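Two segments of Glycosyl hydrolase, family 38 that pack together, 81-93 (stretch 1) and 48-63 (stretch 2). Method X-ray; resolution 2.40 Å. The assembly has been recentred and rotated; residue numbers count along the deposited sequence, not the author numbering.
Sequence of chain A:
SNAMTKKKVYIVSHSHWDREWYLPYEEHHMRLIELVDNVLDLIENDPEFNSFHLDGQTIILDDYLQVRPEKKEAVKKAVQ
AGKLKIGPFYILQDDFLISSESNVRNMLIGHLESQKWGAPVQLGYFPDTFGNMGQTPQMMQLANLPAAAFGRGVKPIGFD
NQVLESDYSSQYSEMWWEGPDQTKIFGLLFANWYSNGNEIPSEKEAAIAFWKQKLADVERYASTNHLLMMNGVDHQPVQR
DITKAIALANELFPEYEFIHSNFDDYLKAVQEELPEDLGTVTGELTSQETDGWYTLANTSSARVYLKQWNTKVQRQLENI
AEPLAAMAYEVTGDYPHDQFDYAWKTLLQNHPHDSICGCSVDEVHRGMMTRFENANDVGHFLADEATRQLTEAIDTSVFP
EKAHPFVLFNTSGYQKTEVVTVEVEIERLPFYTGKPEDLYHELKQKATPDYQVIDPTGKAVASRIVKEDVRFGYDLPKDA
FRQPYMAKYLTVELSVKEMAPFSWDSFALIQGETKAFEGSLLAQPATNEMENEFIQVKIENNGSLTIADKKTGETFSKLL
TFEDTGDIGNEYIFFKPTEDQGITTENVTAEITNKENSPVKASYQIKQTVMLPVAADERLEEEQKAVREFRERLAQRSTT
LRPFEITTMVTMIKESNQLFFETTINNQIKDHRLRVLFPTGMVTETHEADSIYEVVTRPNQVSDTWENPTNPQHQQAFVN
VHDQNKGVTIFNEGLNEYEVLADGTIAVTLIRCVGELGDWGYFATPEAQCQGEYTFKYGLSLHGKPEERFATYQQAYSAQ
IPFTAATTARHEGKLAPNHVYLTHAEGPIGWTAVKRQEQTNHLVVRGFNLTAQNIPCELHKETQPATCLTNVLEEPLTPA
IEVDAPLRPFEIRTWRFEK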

# COMPACT_ATOMS: atom_id res chain seq x y z
N ALA A 81 -13.16 28.86 16.17
CA ALA A 81 -14.39 29.24 16.84
C ALA A 81 -14.73 28.36 18.03
O ALA A 81 -15.76 28.58 18.68
CB ALA A 81 -15.56 29.23 15.85
N GLY A 82 -13.89 27.37 18.34
CA GLY A 82 -14.21 26.45 19.41
C GLY A 82 -15.39 25.55 19.13
O GLY A 82 -15.98 25.00 20.07
N LYS A 83 -15.76 25.38 17.86
CA LYS A 83 -16.88 24.52 17.49
C LYS A 83 -16.44 23.18 16.91
O LYS A 83 -17.26 22.26 16.83
CB LYS A 83 -17.80 25.24 16.49
CG LYS A 83 -18.47 26.47 17.07
CD LYS A 83 -19.63 26.94 16.21
CE LYS A 83 -20.46 27.98 16.94
NZ LYS A 83 -20.99 27.45 18.23
N LEU A 84 -15.18 23.05 16.50
CA LEU A 84 -14.61 21.77 16.10
C LEU A 84 -13.54 21.42 17.14
O LEU A 84 -12.45 21.99 17.13
CB LEU A 84 -14.03 21.83 14.69
CG LEU A 84 -13.84 20.48 14.00
CD1 LEU A 84 -15.14 19.69 14.03
CD2 LEU A 84 -13.36 20.66 12.57
N LYS A 85 -13.87 20.48 18.03
CA LYS A 85 -12.99 20.10 19.12
C LYS A 85 -12.06 18.99 18.65
O LYS A 85 -12.51 17.91 18.26
CB LYS A 85 -13.82 19.64 20.32
CG LYS A 85 -14.83 20.67 20.82
CD LYS A 85 -14.14 21.87 21.46
CE LYS A 85 -15.14 22.74 22.20
NZ LYS A 85 -14.49 23.90 22.87
N ILE A 86 -10.75 19.26 18.70
CA ILE A 86 -9.75 18.37 18.11
C ILE A 86 -8.77 17.91 19.19
O ILE A 86 -8.62 18.55 20.24
CB ILE A 86 -8.99 19.05 16.96
CG1 ILE A 86 -8.19 20.24 17.48
CG2 ILE A 86 -9.96 19.50 15.88
CD1 ILE A 86 -7.24 20.84 16.47
N GLY A 87 -8.10 16.80 18.91
CA GLY A 87 -7.06 16.30 19.77
C GLY A 87 -7.58 15.61 21.01
O GLY A 87 -8.78 15.37 21.16
N PRO A 88 -6.68 15.30 21.96
CA PRO A 88 -5.27 15.69 21.92
C PRO A 88 -4.33 14.69 21.24
O PRO A 88 -3.12 14.92 21.21
CB PRO A 88 -4.92 15.79 23.40
CG PRO A 88 -5.75 14.72 24.04
CD PRO A 88 -7.02 14.61 23.22
N PHE A 89 -4.87 13.60 20.71
CA PHE A 89 -4.07 12.55 20.10
C PHE A 89 -4.02 12.72 18.58
O PHE A 89 -4.79 13.47 17.99
CB PHE A 89 -4.62 11.17 20.46
CG PHE A 89 -4.56 10.84 21.93
CD1 PHE A 89 -3.73 11.54 22.78
CD2 PHE A 89 -5.35 9.83 22.45
CE1 PHE A 89 -3.68 11.24 24.13
CE2 PHE A 89 -5.31 9.53 23.80
CZ PHE A 89 -4.47 10.23 24.64
N TYR A 90 -3.09 11.99 17.96
CA TYR A 90 -3.05 11.92 16.51
C TYR A 90 -3.99 10.84 15.99
O TYR A 90 -4.75 11.08 15.04
CB TYR A 90 -1.61 11.66 16.05
CG TYR A 90 -1.44 11.49 14.55
CD1 TYR A 90 -1.57 12.57 13.69
CD2 TYR A 90 -1.14 10.25 14.01
CE1 TYR A 90 -1.41 12.42 12.32
CE2 TYR A 90 -0.98 10.08 12.65
CZ TYR A 90 -1.12 11.17 11.81
OH TYR A 90 -0.96 11.01 10.45
N ILE A 91 -3.96 9.66 16.61
CA ILE A 91 -4.88 8.58 16.31
C ILE A 91 -5.34 7.96 17.62
O ILE A 91 -4.75 8.20 18.68
CB ILE A 91 -4.26 7.50 15.39
CG1 ILE A 91 -2.85 7.13 15.87
CG2 ILE A 91 -4.21 7.98 13.95
CD1 ILE A 91 -2.80 5.95 16.82
N LEU A 92 -6.41 7.17 17.55
CA LEU A 92 -6.89 6.40 18.69
C LEU A 92 -6.29 5.01 18.60
O LEU A 92 -6.71 4.20 17.77
CB LEU A 92 -8.42 6.35 18.70
CG LEU A 92 -9.16 7.69 18.77
CD1 LEU A 92 -10.64 7.45 19.01
CD2 LEU A 92 -8.56 8.59 19.84
N GLN A 93 -5.33 4.72 19.47
CA GLN A 93 -4.51 3.53 19.35
C GLN A 93 -5.01 2.41 20.25
O GLN A 93 -5.90 2.59 21.09
CB GLN A 93 -3.05 3.85 19.70
CG GLN A 93 -2.76 3.90 21.20
CD GLN A 93 -3.22 5.20 21.85
OE1 GLN A 93 -3.99 5.96 21.27
NE2 GLN A 93 -2.74 5.45 23.07
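Stretch 2, residues 48-63: EFNSFHLDGQTIILDD

Stretch 2 runs alongside stretch 1 in the same direction, first as a short parallel pairing of strands, then through a tight turn, a single further backbone bridge and into a helix; together the two segments bury 1075 Å². Stretch 1 opens where a helix ends: Gly82, with positive phi (68/20), closes the last turn in a Schellman motif, and its O lies 3.7 Å from Ser51 CB. Lys83 starts the pairing. Its CA is 3.9 Å from that of Ser51, and although its CA-to-CB bond points sideways, the chain (m, t, t, m) brings the ammonium group back to stretch 2, where NZ donates to Phe49 O (2.9 Å) and Asn50 O (3.0 Å), tying down the segment that leads into the strand. The backbone ladder follows: Phe52 N donates to Lys83 O (2.9 Å), Lys85 N to Phe52 O (3.0 Å) and Leu54 N to Lys85 O (2.8 Å). Lys83 O also receives a CA-H...O contact from Ser51 CA at 3.2 Å.

In this extended, parallel register Leu84 pairs with Phe52 (CA to CA 5.3 Å) and Lys85 with His53 (CA to CA 4.8 Å), so Leu84 and Phe52 share one face of the sheet while Lys85 and His53 share the other. Leu84 CD1 packs 4.1 Å from Leu54 CD1, and Leu84 CD2 reaches Leu61 CD2 at 4.0 Å. On the Lys85 face, Lys85 CB is 4.1 Å from His53 CD2. Ile86 extends the apolar cluster, its CG2 lying 4.2 Å from Leu54 CD2 and 3.7 Å from Leu61 CD1.

Beside Gly87, stretch 2 makes a type I' turn from Leu54 to Gln57, and direct backbone pairing gives way to water. One water accepts from Gly56 N (2.9 Å) and donates to both Lys85 O (2.9 Å) and Gly87 O (3.0 Å), filling the gap between the chains; another donates to Gly87 O (3.1 Å) and is hydrogen-bonded to His53 NE2 (2.9 Å). Gly87 comes close enough for Gly56 CA to lie 3.1 Å from Gly87 O, and Thr58 CG2 lies 3.7 Å from Gly87 CA. After the cis peptide bond before Pro88, pairing resumes at Phe89, bridged to Gln57: Phe89 N donates to Gly56 O (3.2 Å), and Phe89 O accepts from Thr58 N (2.9 Å).

Tyr90 packs against the helical segment of stretch 2. Its O accepts from Ile59 N (3.1 Å), and its t side chain lays one ring face against Ile59, whose CB is 4.2 Å from the ring centroid in a CH-pi contact. Asp62 OD2 lies at the ring edge, 3.9 Å from Tyr90 CE1, and a water joins the two side chains, 2.4 Å from Tyr90 OH and 2.9 Å from Asp62 OD2. Ile91 CG2 then touches Ile59 CG2 (3.7 Å). Leu92 turns back to the turn, with CD1 3.2 Å from Asp55 O and CD2 3.9 Å from Gly56 O, before Gln93 passes out of reach.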

# COMPACT_ATOMS: atom_id res chain seq x y z
N GLU A 48 -27.39 27.40 17.31
CA GLU A 48 -27.47 26.68 18.57
C GLU A 48 -26.54 25.48 18.63
O GLU A 48 -26.42 24.86 19.69
CB GLU A 48 -28.91 26.23 18.84
CG GLU A 48 -29.93 27.35 18.76
CD GLU A 48 -29.75 28.38 19.86
OE1 GLU A 48 -29.19 28.04 20.92
OE2 GLU A 48 -30.15 29.55 19.65
N PHE A 49 -25.89 25.13 17.52
CA PHE A 49 -24.93 24.04 17.50
C PHE A 49 -23.67 24.48 18.23
O PHE A 49 -22.90 25.31 17.74
CB PHE A 49 -24.61 23.64 16.06
CG PHE A 49 -23.84 22.36 15.94
CD1 PHE A 49 -24.51 21.15 15.87
CD2 PHE A 49 -22.46 22.36 15.88
CE1 PHE A 49 -23.81 19.96 15.76
CE2 PHE A 49 -21.75 21.18 15.77
CZ PHE A 49 -22.43 19.97 15.71
N ASN A 50 -23.45 23.92 19.42
CA ASN A 50 -22.33 24.32 20.26
C ASN A 50 -21.00 23.88 19.66
O ASN A 50 -20.18 24.72 19.28
CB ASN A 50 -22.49 23.73 21.67
CG ASN A 50 -21.32 24.06 22.57
OD1 ASN A 50 -20.41 23.25 22.75
ND2 ASN A 50 -21.33 25.26 23.15
N SER A 51 -20.78 22.57 19.57
CA SER A 51 -19.51 22.05 19.07
C SER A 51 -19.69 20.60 18.66
O SER A 51 -20.75 20.00 18.86
CB SER A 51 -18.41 22.19 20.13
OG SER A 51 -18.77 21.52 21.32
N PHE A 52 -18.63 20.04 18.09
CA PHE A 52 -18.58 18.64 17.69
C PHE A 52 -17.23 18.08 18.07
O PHE A 52 -16.19 18.62 17.68
CB PHE A 52 -18.81 18.49 16.18
CG PHE A 52 -18.94 17.07 15.72
CD1 PHE A 52 -20.17 16.42 15.76
CD2 PHE A 52 -17.85 16.38 15.22
CE1 PHE A 52 -20.30 15.11 15.34
CE2 PHE A 52 -17.97 15.07 14.80
CZ PHE A 52 -19.19 14.43 14.85
N HIS A 53 -17.23 17.00 18.85
CA HIS A 53 -15.99 16.39 19.32
C HIS A 53 -15.46 15.45 18.24
O HIS A 53 -16.12 14.46 17.89
CB HIS A 53 -16.23 15.64 20.62
CG HIS A 53 -14.96 15.21 21.31
ND1 HIS A 53 -14.51 13.91 21.30
CD2 HIS A 53 -14.06 15.92 22.02
CE1 HIS A 53 -13.38 13.84 21.98
NE2 HIS A 53 -13.08 15.04 22.43
N LEU A 54 -14.27 15.75 17.72
CA LEU A 54 -13.72 15.03 16.57
C LEU A 54 -12.95 13.78 16.99
O LEU A 54 -11.83 13.54 16.55
CB LEU A 54 -12.84 15.97 15.76
CG LEU A 54 -12.80 15.67 14.26
CD1 LEU A 54 -14.21 15.71 13.68
CD2 LEU A 54 -11.88 16.64 13.53
N ASP A 55 -13.56 12.98 17.87
CA ASP A 55 -13.10 11.64 18.20
C ASP A 55 -11.69 11.62 18.79
O ASP A 55 -10.99 10.60 18.72
CB ASP A 55 -13.17 10.72 16.98
CG ASP A 55 -13.29 9.26 17.35
OD1 ASP A 55 -13.73 8.97 18.48
OD2 ASP A 55 -12.94 8.40 16.52
N GLY A 56 -11.23 12.74 19.36
CA GLY A 56 -9.96 12.76 20.06
C GLY A 56 -8.73 12.57 19.20
O GLY A 56 -7.63 12.41 19.75
N GLN A 57 -8.86 12.61 17.88
CA GLN A 57 -7.75 12.35 16.97
C GLN A 57 -7.66 13.46 15.93
O GLN A 57 -8.67 13.82 15.33
CB GLN A 57 -7.91 10.99 16.28
CG GLN A 57 -9.33 10.70 15.83
CD GLN A 57 -9.44 9.40 15.06
OE1 GLN A 57 -8.51 8.99 14.37
NE2 GLN A 57 -10.58 8.74 15.18
N THR A 58 -6.45 13.99 15.73
CA THR A 58 -6.24 15.07 14.78
C THR A 58 -6.09 14.60 13.34
O THR A 58 -6.17 15.42 12.42
CB THR A 58 -4.99 15.87 15.17
OG1 THR A 58 -3.84 15.02 15.12
CG2 THR A 58 -5.13 16.44 16.58
N ILE A 59 -5.87 13.30 13.12
CA ILE A 59 -5.67 12.80 11.76
C ILE A 59 -6.94 12.93 10.92
O ILE A 59 -6.87 12.88 9.69
CB ILE A 59 -5.19 11.33 11.78
CG1 ILE A 59 -4.50 10.97 10.46
CG2 ILE A 59 -6.35 10.39 12.05
CD1 ILE A 59 -4.03 9.54 10.39
N ILE A 60 -8.10 13.11 11.56
CA ILE A 60 -9.34 13.32 10.82
C ILE A 60 -9.26 14.60 10.00
O ILE A 60 -9.73 14.66 8.86
CB ILE A 60 -10.54 13.34 11.79
CG1 ILE A 60 -10.72 11.96 12.44
CG2 ILE A 60 -11.81 13.77 11.07
CD1 ILE A 60 -11.88 11.90 13.41
N LEU A 61 -8.63 15.64 10.57
CA LEU A 61 -8.43 16.88 9.82
C LEU A 61 -7.55 16.65 8.60
O LEU A 61 -7.82 17.16 7.51
CB LEU A 61 -7.82 17.95 10.73
CG LEU A 61 -8.57 18.28 12.02
CD1 LEU A 61 -7.69 19.12 12.93
CD2 LEU A 61 -9.86 19.01 11.71
N ASP A 62 -6.47 15.87 8.77
CA ASP A 62 -5.57 15.60 7.66
C ASP A 62 -6.25 14.76 6.59
O ASP A 62 -6.12 15.04 5.39
CB ASP A 62 -4.31 14.89 8.17
CG ASP A 62 -3.51 15.75 9.13
OD1 ASP A 62 -3.61 16.99 9.04
OD2 ASP A 62 -2.78 15.18 9.96
N ASP A 63 -6.99 13.72 7.00
CA ASP A 63 -7.66 12.85 6.03
C ASP A 63 -8.73 13.60 5.26
O ASP A 63 -9.01 13.26 4.10
CB ASP A 63 -8.26 11.64 6.74
CG ASP A 63 -7.21 10.76 7.38
OD1 ASP A 63 -6.05 10.77 6.91
OD2 ASP A 63 -7.54 10.04 8.35
O HOH W 1 -10.53 14.47 23.59
O HOH W 2 -11.35 15.58 19.57
O HOH W 3 -1.56 12.78 8.93